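Local coordinates for protein agmatinase (Deinococcus radiodurans, PDB 1WOH) that probably hydrolyses agmatine to putrescine and urea, as a manganese-dependent member of the arginase (ureohydrolase) family, at residues 54-59 with 80-85. Numbering follows the deposited sequence.
Sequences ALREAS and FADAGD
A buried salt-bridge network joins helix 51-59 to strand 80-85, one of the two outermost strands, within this chain, of the parallel sheet of the arginase-type alpha/beta fold. R56 reaches from the helix to D82 and D85. Its chain is extended from CG to NE, which brings the guanidinium to the strand, although the segment axes come no nearer than 11.9 Å. D82 is gripped side-on: R56 NE donates to D82 OD2 at 2.7 Å, and R56 NH2 to D82 OD1 at 3.1 Å. Both oxygens use their syn lone pairs, and the guanidinium and carboxylate planes are 13° apart. D85 is met end-on. R56 NH1 and R56 NH2 both donate to D85 OD1, at 2.8 and 2.9 Å, from one face of its carboxylate, whose plane is turned 44° from the guanidinium. D82 OD1 also accepts from G84 N at 2.8 Å, closing an Asx turn, which should help hold the carboxylate turned to R56. D82 OD2 also accepts a hydrogen bond from F15 N, and D85 OD2 from G11 N of a second subunit. I12 of that subunit packs on R56 and D82. With an alanine for the arginine, D82 and D85 would probably lose their shared counter-charge and the helix its side-chain link to the strand. Each of the four carboxylate oxygens accepts an N-H, consistent with both aspartates being ionised at this subunit interface.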
ATOM      1  N   ALA A  54      -1.850   3.983  17.126  1.00 12.23           N
ATOM      2  CA  ALA A  54      -1.136   4.820  16.172  1.00 11.23           C
ATOM      3  C   ALA A  54      -0.840   6.197  16.757  1.00 11.80           C
ATOM      4  O   ALA A  54       0.223   6.774  16.507  1.00 12.46           O
ATOM      5  CB  ALA A  54      -1.947   4.963  14.897  1.00 11.04           C
ATOM      6  N   LEU A  55      -1.777   6.726  17.539  1.00 12.55           N
ATOM      7  CA  LEU A  55      -1.594   8.041  18.146  1.00 11.36           C
ATOM      8  C   LEU A  55      -0.468   8.025  19.172  1.00 11.63           C
ATOM      9  O   LEU A  55       0.270   9.001  19.295  1.00 12.32           O
ATOM     10  CB  LEU A  55      -2.903   8.519  18.783  1.00 11.15           C
ATOM     11  CG  LEU A  55      -3.922   9.032  17.751  1.00 10.25           C
ATOM     12  CD1 LEU A  55      -5.317   9.110  18.360  1.00 11.25           C
ATOM     13  CD2 LEU A  55      -3.474  10.403  17.244  1.00 11.50           C
ATOM     14  N   ARG A  56      -0.343   6.928  19.917  1.00 11.39           N
ATOM     15  CA  ARG A  56       0.728   6.802  20.902  1.00 11.88           C
ATOM     16  C   ARG A  56       2.061   6.759  20.158  1.00 13.58           C
ATOM     17  O   ARG A  56       2.999   7.490  20.487  1.00 13.26           O
ATOM     18  CB  ARG A  56       0.555   5.528  21.737  1.00 12.02           C
ATOM     19  CG  ARG A  56      -0.652   5.555  22.674  1.00 13.09           C
ATOM     20  CD  ARG A  56      -0.721   4.299  23.536  1.00 13.24           C
ATOM     21  NE  ARG A  56      -1.660   4.458  24.643  1.00 12.94           N
ATOM     22  CZ  ARG A  56      -2.901   3.982  24.667  1.00 15.61           C
ATOM     23  NH1 ARG A  56      -3.386   3.292  23.633  1.00 14.84           N
ATOM     24  NH2 ARG A  56      -3.664   4.194  25.735  1.00 16.99           N
ATOM     25  N   GLU A  57       2.144   5.902  19.148  1.00 12.70           N
ATOM     26  CA  GLU A  57       3.366   5.798  18.363  1.00 12.99           C
ATOM     27  C   GLU A  57       3.731   7.168  17.794  1.00 13.67           C
ATOM     28  O   GLU A  57       4.881   7.605  17.889  1.00 13.99           O
ATOM     29  CB  GLU A  57       3.174   4.793  17.221  1.00 15.30           C
ATOM     30  CG  GLU A  57       2.866   3.381  17.695  1.00 19.64           C
ATOM     31  CD  GLU A  57       2.478   2.440  16.562  1.00 23.94           C
ATOM     32  OE1 GLU A  57       2.231   1.251  16.842  1.00 27.36           O
ATOM     33  OE2 GLU A  57       2.414   2.885  15.397  1.00 28.34           O
ATOM     34  N   ALA A  58       2.750   7.858  17.218  1.00 11.23           N
ATOM     35  CA  ALA A  58       3.009   9.171  16.632  1.00 12.23           C
ATOM     36  C   ALA A  58       3.373  10.240  17.666  1.00 12.67           C
ATOM     37  O   ALA A  58       4.081  11.197  17.346  1.00 13.72           O
ATOM     38  CB  ALA A  58       1.798   9.629  15.819  1.00 13.10           C
ATOM     39  N   SER A  59       2.895  10.083  18.894  1.00 11.60           N
ATOM     40  CA  SER A  59       3.179  11.069  19.934  1.00 14.28           C
ATOM     41  C   SER A  59       4.644  11.062  20.358  1.00 16.43           C
ATOM     42  O   SER A  59       5.106  12.005  21.006  1.00 16.09           O
ATOM     43  CB  SER A  59       2.295  10.840  21.160  1.00 11.46           C
ATOM     44  OG  SER A  59       2.700   9.700  21.887  1.00 14.77           O
ATOM     45  N   PHE A  80       2.495  13.845  32.898  1.00 16.62           N
ATOM     46  CA  PHE A  80       1.659  13.009  32.034  1.00 16.65           C
ATOM     47  C   PHE A  80       1.600  11.561  32.518  1.00 16.50           C
ATOM     48  O   PHE A  80       2.493  11.083  33.217  1.00 18.16           O
ATOM     49  CB  PHE A  80       2.209  12.994  30.598  1.00 13.92           C
ATOM     50  CG  PHE A  80       1.918  14.237  29.813  1.00 15.41           C
ATOM     51  CD1 PHE A  80       2.545  15.441  30.118  1.00 15.69           C
ATOM     52  CD2 PHE A  80       1.010  14.199  28.759  1.00 14.02           C
ATOM     53  CE1 PHE A  80       2.270  16.595  29.380  1.00 14.60           C
ATOM     54  CE2 PHE A  80       0.724  15.344  28.011  1.00 15.08           C
ATOM     55  CZ  PHE A  80       1.354  16.545  28.322  1.00 15.17           C
ATOM     56  N   ALA A  81       0.542  10.863  32.126  1.00 14.97           N
ATOM     57  CA  ALA A  81       0.373   9.458  32.470  1.00 15.27           C
ATOM     58  C   ALA A  81      -0.452   8.811  31.356  1.00 15.65           C
ATOM     59  O   ALA A  81      -1.247   9.479  30.705  1.00 16.89           O
ATOM     60  CB  ALA A  81      -0.352   9.317  33.808  1.00 17.42           C
ATOM     61  N   ASP A  82      -0.247   7.519  31.129  1.00 16.31           N
ATOM     62  CA  ASP A  82      -1.015   6.801  30.112  1.00 16.12           C
ATOM     63  C   ASP A  82      -1.757   5.702  30.861  1.00 16.01           C
ATOM     64  O   ASP A  82      -1.141   4.744  31.324  1.00 18.39           O
ATOM     65  CB  ASP A  82      -0.083   6.181  29.058  1.00 15.87           C
ATOM     66  CG  ASP A  82      -0.848   5.576  27.892  1.00 15.04           C
ATOM     67  OD1 ASP A  82      -1.982   5.105  28.118  1.00 14.47           O
ATOM     68  OD2 ASP A  82      -0.321   5.562  26.758  1.00 14.59           O
ATOM     69  N   ALA A  83      -3.075   5.844  30.992  1.00 15.80           N
ATOM     70  CA  ALA A  83      -3.877   4.856  31.714  1.00 16.51           C
ATOM     71  C   ALA A  83      -4.230   3.636  30.866  1.00 16.63           C
ATOM     72  O   ALA A  83      -5.055   2.810  31.267  1.00 18.50           O
ATOM     73  CB  ALA A  83      -5.146   5.503  32.250  1.00 15.52           C
ATOM     74  N   GLY A  84      -3.603   3.523  29.701  1.00 15.66           N
ATOM     75  CA  GLY A  84      -3.868   2.387  28.834  1.00 16.85           C
ATOM     76  C   GLY A  84      -5.197   2.498  28.114  1.00 14.86           C
ATOM     77  O   GLY A  84      -5.696   3.603  27.883  1.00 12.64           O
ATOM     78  N   ASP A  85      -5.772   1.351  27.759  1.00 14.96           N
ATOM     79  CA  ASP A  85      -7.049   1.318  27.050  1.00 15.33           C
ATOM     80  C   ASP A  85      -8.160   0.688  27.867  1.00 14.56           C
ATOM     81  O   ASP A  85      -7.915  -0.164  28.726  1.00 13.79           O
ATOM     82  CB  ASP A  85      -6.952   0.495  25.760  1.00 14.78           C
ATOM     83  CG  ASP A  85      -6.069   1.126  24.706  1.00 16.56           C
ATOM     84  OD1 ASP A  85      -5.736   2.324  24.812  1.00 18.57           O
ATOM     85  OD2 ASP A  85      -5.722   0.406  23.746  1.00 17.58           O
TER